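Local coordinates for heat shock protein, putative (Plasmodium falciparum, PDB 1Y6Z) that probably serves, as the middle domain of an Hsp90-family heat shock protein, in an ATP-dependent chaperone that helps unfolded proteins to fold, at residues 56-61 against 152-157; 91-96 against 156-161. All coordinates share one frame; numbering follows the deposited sequence.

Contact 1. Residues 56-61 against 152-157; sequences SLPWEL and NTFGKY
Leu57 sets its CD1 methyl against the edge of the Tyr157 ring, 3.9 Å from CE1 and near the ring plane; the two side chains cross at about a right angle. The same CD1 also touches Phe154 CE2, while the other branch, CD2, packs against Lys156 NZ at 4.0 Å. Phe154 meets the loop with its rim: Pro58 CD comes tip to tip onto CE2 in the plane of the ring, and Ser56 O lies near that plane, 3.5 Å from CZ. Above the centre of one face of this ring sits CG2 of the preceding Thr153, the methyl that also packs 3.7 Å from Leu57 N. Leu61 packs all its side-chain carbons against the phenol oxygen of Tyr157, with CB 3.6 Å from OH. One water binds the segments together: it donates to Leu61 O and to Tyr157 OH and accepts from Lys156 NZ at 2.6 Å. The lysine chain runs extended beyond CG to place its amino group there.

Further out, Tyr157 OH is also hydrogen-bonded to Met65 O, giving the hydroxyl a second partner besides the water. Thr153 OG1 turns back to Lys149 O in its own helix, and Ser56 OG bonds Asp31, so the hydroxyls of these two residues are occupied away from the interface. The loop itself is turned by Leu61 N bonding Pro58 O at 2.9 Å, through a short 3-10 segment. This is packing within the middle domain of an Hsp90-family protein: the loop connects strands 47-53 and 73-77 of the five-stranded mixed sheet and here meets helix 145-164, with Phe96, just before strand 98-103, stacked on Phe154.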
ATOM      1  N   SER B  56      -3.017 -24.896   3.089  1.00 24.05           N
ATOM      2  CA  SER B  56      -2.174 -25.590   4.024  1.00 24.83           C
ATOM      3  C   SER B  56      -0.771 -25.592   3.445  1.00 23.52           C
ATOM      4  O   SER B  56      -0.577 -25.260   2.269  1.00 22.04           O
ATOM      5  CB  SER B  56      -2.664 -27.032   4.294  1.00 24.82           C
ATOM      6  OG  SER B  56      -2.639 -27.813   3.114  1.00 29.67           O
ATOM      7  N   LEU B  57       0.218 -25.999   4.234  1.00 24.77           N
ATOM      8  CA  LEU B  57       1.610 -25.947   3.760  1.00 24.80           C
ATOM      9  C   LEU B  57       1.803 -26.849   2.527  1.00 24.47           C
ATOM     10  O   LEU B  57       1.425 -28.047   2.577  1.00 25.31           O
ATOM     11  CB  LEU B  57       2.535 -26.296   4.921  1.00 25.82           C
ATOM     12  CG  LEU B  57       4.019 -26.009   4.905  1.00 27.43           C
ATOM     13  CD1 LEU B  57       4.296 -24.477   4.608  1.00 23.65           C
ATOM     14  CD2 LEU B  57       4.643 -26.491   6.244  1.00 26.77           C
ATOM     15  N   PRO B  58       2.333 -26.312   1.389  1.00 21.80           N
ATOM     16  CA  PRO B  58       2.587 -27.237   0.286  1.00 22.24           C
ATOM     17  C   PRO B  58       3.526 -28.369   0.732  1.00 22.79           C
ATOM     18  O   PRO B  58       4.328 -28.177   1.635  1.00 22.71           O
ATOM     19  CB  PRO B  58       3.287 -26.360  -0.765  1.00 24.09           C
ATOM     20  CG  PRO B  58       2.739 -24.969  -0.520  1.00 19.93           C
ATOM     21  CD  PRO B  58       2.579 -24.899   0.986  1.00 21.99           C
ATOM     22  N   TRP B  59       3.407 -29.533   0.107  1.00 22.52           N
ATOM     23  CA  TRP B  59       4.206 -30.689   0.546  1.00 22.46           C
ATOM     24  C   TRP B  59       5.693 -30.437   0.266  1.00 22.76           C
ATOM     25  O   TRP B  59       6.563 -30.817   1.066  1.00 23.19           O
ATOM     26  CB  TRP B  59       3.672 -32.014  -0.097  1.00 22.49           C
ATOM     27  CG  TRP B  59       2.283 -32.344   0.472  1.00 19.29           C
ATOM     28  CD1 TRP B  59       1.075 -32.177  -0.131  1.00 22.27           C
ATOM     29  CD2 TRP B  59       2.005 -32.710   1.825  1.00 20.67           C
ATOM     30  NE1 TRP B  59       0.053 -32.491   0.762  1.00 21.19           N
ATOM     31  CE2 TRP B  59       0.617 -32.815   1.966  1.00 21.42           C
ATOM     32  CE3 TRP B  59       2.819 -32.975   2.935  1.00 21.72           C
ATOM     33  CZ2 TRP B  59       0.014 -33.155   3.191  1.00 22.01           C
ATOM     34  CZ3 TRP B  59       2.231 -33.343   4.144  1.00 22.95           C
ATOM     35  CH2 TRP B  59       0.835 -33.463   4.254  1.00 23.12           C
ATOM     36  N   GLU B  60       6.002 -29.771  -0.842  1.00 21.98           N
ATOM     37  CA  GLU B  60       7.379 -29.304  -1.100  1.00 24.56           C
ATOM     38  C   GLU B  60       7.995 -28.507   0.073  1.00 24.99           C
ATOM     39  O   GLU B  60       9.214 -28.412   0.172  1.00 25.80           O
ATOM     40  CB  GLU B  60       7.447 -28.390  -2.335  1.00 25.13           C
ATOM     41  CG  GLU B  60       6.979 -28.991  -3.624  1.00 29.19           C
ATOM     42  CD  GLU B  60       5.485 -28.764  -3.859  1.00 32.25           C
ATOM     43  OE1 GLU B  60       4.840 -28.185  -2.977  1.00 36.16           O
ATOM     44  OE2 GLU B  60       4.947 -29.181  -4.910  1.00 33.82           O
ATOM     45  N   LEU B  61       7.162 -27.971   0.970  1.00 24.85           N
ATOM     46  CA  LEU B  61       7.659 -27.139   2.043  1.00 25.43           C
ATOM     47  C   LEU B  61       7.419 -27.749   3.403  1.00 26.25           C
ATOM     48  O   LEU B  61       7.524 -27.078   4.426  1.00 27.20           O
ATOM     49  CB  LEU B  61       6.981 -25.743   1.987  1.00 24.83           C
ATOM     50  CG  LEU B  61       7.162 -24.996   0.657  1.00 23.36           C
ATOM     51  CD1 LEU B  61       6.371 -23.658   0.738  1.00 22.39           C
ATOM     52  CD2 LEU B  61       8.669 -24.769   0.516  1.00 24.33           C
ATOM     53  N   ASN B 152      -1.028 -18.599  11.321  1.00 25.26           N
ATOM     54  CA  ASN B 152      -0.613 -19.906  11.949  1.00 27.87           C
ATOM     55  C   ASN B 152       0.193 -20.825  11.003  1.00 27.81           C
ATOM     56  O   ASN B 152       1.103 -21.530  11.449  1.00 29.94           O
ATOM     57  CB  ASN B 152      -1.835 -20.689  12.461  1.00 27.83           C
ATOM     58  CG  ASN B 152      -2.448 -20.102  13.745  1.00 34.21           C
ATOM     59  OD1 ASN B 152      -3.612 -20.405  14.075  1.00 42.23           O
ATOM     60  ND2 ASN B 152      -1.701 -19.266  14.445  1.00 34.83           N
ATOM     61  N   THR B 153      -0.112 -20.789   9.702  1.00 25.88           N
ATOM     62  CA  THR B 153       0.553 -21.660   8.672  1.00 25.30           C
ATOM     63  C   THR B 153       1.749 -20.985   7.987  1.00 23.59           C
ATOM     64  O   THR B 153       2.808 -21.624   7.803  1.00 23.19           O
ATOM     65  CB  THR B 153      -0.460 -22.036   7.565  1.00 26.32           C
ATOM     66  OG1 THR B 153      -1.701 -22.428   8.180  1.00 27.30           O
ATOM     67  CG2 THR B 153       0.080 -23.147   6.537  1.00 24.31           C
ATOM     68  N   PHE B 154       1.547 -19.718   7.578  1.00 20.56           N
ATOM     69  CA  PHE B 154       2.491 -19.008   6.730  1.00 21.19           C
ATOM     70  C   PHE B 154       3.135 -17.772   7.372  1.00 21.93           C
ATOM     71  O   PHE B 154       4.029 -17.166   6.801  1.00 19.71           O
ATOM     72  CB  PHE B 154       1.805 -18.587   5.415  1.00 19.95           C
ATOM     73  CG  PHE B 154       1.282 -19.725   4.621  1.00 18.95           C
ATOM     74  CD1 PHE B 154      -0.110 -19.878   4.436  1.00 20.60           C
ATOM     75  CD2 PHE B 154       2.163 -20.646   4.007  1.00 18.99           C
ATOM     76  CE1 PHE B 154      -0.667 -20.968   3.664  1.00 21.14           C
ATOM     77  CE2 PHE B 154       1.638 -21.761   3.230  1.00 19.47           C
ATOM     78  CZ  PHE B 154       0.200 -21.919   3.076  1.00 19.89           C
ATOM     79  N   GLY B 155       2.731 -17.457   8.603  1.00 23.47           N
ATOM     80  CA  GLY B 155       3.342 -16.347   9.367  1.00 22.18           C
ATOM     81  C   GLY B 155       4.849 -16.424   9.503  1.00 23.52           C
ATOM     82  O   GLY B 155       5.493 -15.383   9.543  1.00 20.61           O
ATOM     83  N   LYS B 156       5.421 -17.652   9.598  1.00 21.99           N
ATOM     84  CA  LYS B 156       6.862 -17.794   9.647  1.00 22.86           C
ATOM     85  C   LYS B 156       7.509 -17.200   8.406  1.00 21.22           C
ATOM     86  O   LYS B 156       8.585 -16.589   8.498  1.00 21.04           O
ATOM     87  CB  LYS B 156       7.275 -19.275   9.813  1.00 23.85           C
ATOM     88  CG  LYS B 156       6.623 -20.214   8.747  1.00 25.75           C
ATOM     89  CD  LYS B 156       6.819 -21.700   9.155  1.00 26.00           C
ATOM     90  CE  LYS B 156       6.662 -22.594   7.921  1.00 28.50           C
ATOM     91  NZ  LYS B 156       6.980 -24.076   8.324  1.00 31.55           N
ATOM     92  N   TYR B 157       6.849 -17.351   7.238  1.00 19.98           N
ATOM     93  CA  TYR B 157       7.421 -16.813   5.974  1.00 20.26           C
ATOM     94  C   TYR B 157       7.431 -15.276   5.998  1.00 20.20           C
ATOM     95  O   TYR B 157       8.352 -14.653   5.538  1.00 21.53           O
ATOM     96  CB  TYR B 157       6.652 -17.324   4.751  1.00 18.52           C
ATOM     97  CG  TYR B 157       6.944 -18.764   4.531  1.00 21.82           C
ATOM     98  CD1 TYR B 157       6.048 -19.741   4.919  1.00 25.63           C
ATOM     99  CD2 TYR B 157       8.157 -19.150   4.006  1.00 23.45           C
ATOM    100  CE1 TYR B 157       6.368 -21.131   4.708  1.00 26.25           C
ATOM    101  CE2 TYR B 157       8.487 -20.545   3.774  1.00 25.95           C
ATOM    102  CZ  TYR B 157       7.603 -21.502   4.122  1.00 27.07           C
ATOM    103  OH  TYR B 157       7.947 -22.870   3.990  1.00 27.17           O
TER
HETATM  104  O   HOH W   1       7.444 -24.816   5.896  1.00 37.93           O

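Contact 2. Residues 91-96 against 156-161; sequences PRWLTF and KYLKIG
Trp93 and Gly161 bring the two backbones to a CA separation of 5.1 Å, where a short 3-10 segment at 92-93 meets helix 145-164. Hydrogen bonds from Leu94 N to Pro91 O and from Thr95 N to Arg92 O close tight turns in the loop; on the other side, Ile160 and Gly161 bond regularly to Lys156 and Tyr157. Gly161 CA lies over one face of the Trp93 indole, 3.8 Å from the centroid of the five-membered ring and 26° off its normal, a CH-pi contact. With no side chain on Gly161, the indole lies directly on its CA. Trp93 CG takes the crowded position between backbone N and carbonyl carbon (chi1 72°), which brings CG to the Gly161 backbone, and CB rests 3.4 Å from Tyr157 O. Leu94 CG covers the opposite face of the indole. At the indole edge, CZ3 meets Leu158 CD1 at 4.0 Å, and that methyl also touches Phe96 CZ. Phe96 and Tyr157 slide past each other in opposite directions, their planes at 42°, with Phe96 CD1 3.7 Å from Tyr157 CB. Thr95 CG2 packs 3.6 Å from Tyr157 CE2, farther along the ring.

Beyond the pair, Trp93 NE1 is hydrogen-bonded to Asp165, and Met136 of helix 121-141 touches both Trp93 and Leu158. Arg92 forms a salt bridge with Glu164, at the end of helix 145-164. Between the segments themselves, aromatic and aliphatic packing joins the loop before strand 98-103 to that helix in the domain interior. Trp93 O, 3.4 Å from Tyr157 CB, is buried with no polar partner in the model, a likely energetic cost set against the close fit of the hydrophobic groups.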
ATOM      1  N   PRO B  91      11.299 -13.079  -4.208  1.00 31.42           N
ATOM      2  CA  PRO B  91      11.868 -13.215  -2.852  1.00 29.94           C
ATOM      3  C   PRO B  91      11.483 -14.554  -2.263  1.00 27.49           C
ATOM      4  O   PRO B  91      10.377 -15.010  -2.471  1.00 25.46           O
ATOM      5  CB  PRO B  91      11.186 -12.102  -2.078  1.00 30.49           C
ATOM      6  CG  PRO B  91      11.058 -11.014  -3.174  1.00 31.98           C
ATOM      7  CD  PRO B  91      10.561 -11.825  -4.365  1.00 31.47           C
ATOM      8  N   ARG B  92      12.400 -15.211  -1.588  1.00 25.24           N
ATOM      9  CA  ARG B  92      12.051 -16.567  -1.157  1.00 25.29           C
ATOM     10  C   ARG B  92      11.022 -16.590  -0.041  1.00 24.09           C
ATOM     11  O   ARG B  92      10.397 -17.648   0.230  1.00 23.11           O
ATOM     12  CB  ARG B  92      13.301 -17.335  -0.719  1.00 27.61           C
ATOM     13  CG  ARG B  92      13.845 -16.927   0.647  1.00 24.83           C
ATOM     14  CD  ARG B  92      15.079 -17.819   1.030  1.00 26.12           C
ATOM     15  NE  ARG B  92      15.553 -17.500   2.374  1.00 29.65           N
ATOM     16  CZ  ARG B  92      16.393 -18.268   3.085  1.00 32.49           C
ATOM     17  NH1 ARG B  92      16.877 -19.390   2.574  1.00 32.48           N
ATOM     18  NH2 ARG B  92      16.763 -17.910   4.289  1.00 32.29           N
ATOM     19  N   TRP B  93      10.788 -15.448   0.616  1.00 22.02           N
ATOM     20  CA  TRP B  93       9.740 -15.473   1.636  1.00 22.02           C
ATOM     21  C   TRP B  93       8.350 -15.749   0.999  1.00 20.47           C
ATOM     22  O   TRP B  93       7.446 -16.167   1.692  1.00 22.60           O
ATOM     23  CB  TRP B  93       9.720 -14.226   2.505  1.00 20.66           C
ATOM     24  CG  TRP B  93       9.220 -13.031   1.837  1.00 22.08           C
ATOM     25  CD1 TRP B  93       9.952 -12.173   1.087  1.00 20.70           C
ATOM     26  CD2 TRP B  93       7.849 -12.548   1.812  1.00 19.98           C
ATOM     27  NE1 TRP B  93       9.141 -11.193   0.579  1.00 20.75           N
ATOM     28  CE2 TRP B  93       7.856 -11.365   1.061  1.00 22.64           C
ATOM     29  CE3 TRP B  93       6.636 -12.984   2.410  1.00 20.47           C
ATOM     30  CZ2 TRP B  93       6.673 -10.598   0.833  1.00 23.33           C
ATOM     31  CZ3 TRP B  93       5.465 -12.200   2.226  1.00 20.68           C
ATOM     32  CH2 TRP B  93       5.498 -11.037   1.420  1.00 23.42           C
ATOM     33  N   LEU B  94       8.225 -15.572  -0.311  1.00 20.20           N
ATOM     34  CA  LEU B  94       6.990 -15.858  -1.038  1.00 19.76           C
ATOM     35  C   LEU B  94       6.908 -17.226  -1.714  1.00 20.18           C
ATOM     36  O   LEU B  94       6.010 -17.441  -2.534  1.00 21.25           O
ATOM     37  CB  LEU B  94       6.783 -14.801  -2.124  1.00 19.91           C
ATOM     38  CG  LEU B  94       6.345 -13.501  -1.467  1.00 22.49           C
ATOM     39  CD1 LEU B  94       6.559 -12.446  -2.518  1.00 24.64           C
ATOM     40  CD2 LEU B  94       4.835 -13.603  -1.018  1.00 25.12           C
ATOM     41  N   THR B  95       7.818 -18.127  -1.349  1.00 21.15           N
ATOM     42  CA  THR B  95       7.902 -19.499  -1.878  1.00 21.85           C
ATOM     43  C   THR B  95       6.598 -20.273  -1.666  1.00 21.20           C
ATOM     44  O   THR B  95       6.332 -21.221  -2.387  1.00 19.45           O
ATOM     45  CB  THR B  95       9.079 -20.312  -1.254  1.00 21.16           C
ATOM     46  OG1 THR B  95       9.258 -21.573  -1.952  1.00 24.85           O
ATOM     47  CG2 THR B  95       8.873 -20.579   0.235  1.00 22.40           C
ATOM     48  N   PHE B  96       5.812 -19.873  -0.671  1.00 19.72           N
ATOM     49  CA  PHE B  96       4.543 -20.612  -0.357  1.00 19.30           C
ATOM     50  C   PHE B  96       3.440 -20.298  -1.361  1.00 20.09           C
ATOM     51  O   PHE B  96       2.472 -21.025  -1.429  1.00 20.69           O
ATOM     52  CB  PHE B  96       4.050 -20.365   1.072  1.00 18.91           C
ATOM     53  CG  PHE B  96       3.631 -18.929   1.333  1.00 18.91           C
ATOM     54  CD1 PHE B  96       4.538 -18.001   1.804  1.00 19.15           C
ATOM     55  CD2 PHE B  96       2.314 -18.512   1.057  1.00 21.61           C
ATOM     56  CE1 PHE B  96       4.174 -16.665   2.079  1.00 19.16           C
ATOM     57  CE2 PHE B  96       1.943 -17.137   1.276  1.00 22.54           C
ATOM     58  CZ  PHE B  96       2.863 -16.248   1.802  1.00 22.74           C
ATOM     59  N   LYS B 156       5.421 -17.652   9.598  1.00 21.99           N
ATOM     60  CA  LYS B 156       6.862 -17.794   9.647  1.00 22.86           C
ATOM     61  C   LYS B 156       7.509 -17.200   8.406  1.00 21.22           C
ATOM     62  O   LYS B 156       8.585 -16.589   8.498  1.00 21.04           O
ATOM     63  CB  LYS B 156       7.275 -19.275   9.813  1.00 23.85           C
ATOM     64  CG  LYS B 156       6.623 -20.214   8.747  1.00 25.75           C
ATOM     65  CD  LYS B 156       6.819 -21.700   9.155  1.00 26.00           C
ATOM     66  CE  LYS B 156       6.662 -22.594   7.921  1.00 28.50           C
ATOM     67  NZ  LYS B 156       6.980 -24.076   8.324  1.00 31.55           N
ATOM     68  N   TYR B 157       6.849 -17.351   7.238  1.00 19.98           N
ATOM     69  CA  TYR B 157       7.421 -16.813   5.974  1.00 20.26           C
ATOM     70  C   TYR B 157       7.431 -15.276   5.998  1.00 20.20           C
ATOM     71  O   TYR B 157       8.352 -14.653   5.538  1.00 21.53           O
ATOM     72  CB  TYR B 157       6.652 -17.324   4.751  1.00 18.52           C
ATOM     73  CG  TYR B 157       6.944 -18.764   4.531  1.00 21.82           C
ATOM     74  CD1 TYR B 157       6.048 -19.741   4.919  1.00 25.63           C
ATOM     75  CD2 TYR B 157       8.157 -19.150   4.006  1.00 23.45           C
ATOM     76  CE1 TYR B 157       6.368 -21.131   4.708  1.00 26.25           C
ATOM     77  CE2 TYR B 157       8.487 -20.545   3.774  1.00 25.95           C
ATOM     78  CZ  TYR B 157       7.603 -21.502   4.122  1.00 27.07           C
ATOM     79  OH  TYR B 157       7.947 -22.870   3.990  1.00 27.17           O
ATOM     80  N   LEU B 158       6.375 -14.716   6.519  1.00 21.63           N
ATOM     81  CA  LEU B 158       6.283 -13.232   6.587  1.00 24.12           C
ATOM     82  C   LEU B 158       7.383 -12.688   7.490  1.00 23.38           C
ATOM     83  O   LEU B 158       8.040 -11.696   7.155  1.00 23.87           O
ATOM     84  CB  LEU B 158       4.898 -12.861   7.064  1.00 23.29           C
ATOM     85  CG  LEU B 158       3.825 -12.744   5.973  1.00 27.86           C
ATOM     86  CD1 LEU B 158       3.547 -14.064   5.196  1.00 23.73           C
ATOM     87  CD2 LEU B 158       2.515 -12.191   6.622  1.00 26.30           C
ATOM     88  N   LYS B 159       7.664 -13.423   8.588  1.00 24.17           N
ATOM     89  CA  LYS B 159       8.713 -13.036   9.577  1.00 22.39           C
ATOM     90  C   LYS B 159      10.042 -13.040   8.902  1.00 23.22           C
ATOM     91  O   LYS B 159      10.809 -12.106   9.069  1.00 20.62           O
ATOM     92  CB  LYS B 159       8.679 -13.944  10.801  1.00 22.93           C
ATOM     93  CG  LYS B 159       7.558 -13.585  11.779  1.00 25.13           C
ATOM     94  CD  LYS B 159       7.328 -14.731  12.786  1.00 27.36           C
ATOM     95  CE  LYS B 159       6.057 -14.548  13.583  1.00 30.03           C
ATOM     96  NZ  LYS B 159       5.766 -15.921  14.225  1.00 30.99           N
ATOM     97  N   ILE B 160      10.282 -14.061   8.059  1.00 24.07           N
ATOM     98  CA  ILE B 160      11.508 -14.105   7.217  1.00 24.54           C
ATOM     99  C   ILE B 160      11.518 -12.954   6.198  1.00 23.80           C
ATOM    100  O   ILE B 160      12.560 -12.343   5.969  1.00 24.75           O
ATOM    101  CB  ILE B 160      11.678 -15.469   6.543  1.00 25.13           C
ATOM    102  CG1 ILE B 160      12.073 -16.523   7.583  1.00 27.98           C
ATOM    103  CG2 ILE B 160      12.767 -15.442   5.392  1.00 26.81           C
ATOM    104  CD1 ILE B 160      11.567 -17.883   7.168  1.00 37.08           C
ATOM    105  N   GLY B 161      10.362 -12.659   5.605  1.00 22.52           N
ATOM    106  CA  GLY B 161      10.250 -11.490   4.716  1.00 22.31           C
ATOM    107  C   GLY B 161      10.714 -10.176   5.358  1.00 22.47           C
ATOM    108  O   GLY B 161      11.423  -9.375   4.717  1.00 23.49           O
TER

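Both contacts seat loops of the five-stranded sheet on helix 145-164, at successive turns, and Tyr157 serves each of them. Contact 1 is partly buried, mixing apolar packing with a bridging water and a lysine; contact 2 lies deeper, its centre about 6 Å from the centre of the chain, against about 10 Å for contact 1, and every touching residue is buried. Their centres are about 9 Å apart and they merge directly: Phe154 CD2 comes 3.5 Å from Phe96 CG, and Leu61 CD1 3.7 Å from Phe96 CA. Together they pack the sheet's loops on one helix, the water and the lysine belonging to contact 1, the less buried of the two.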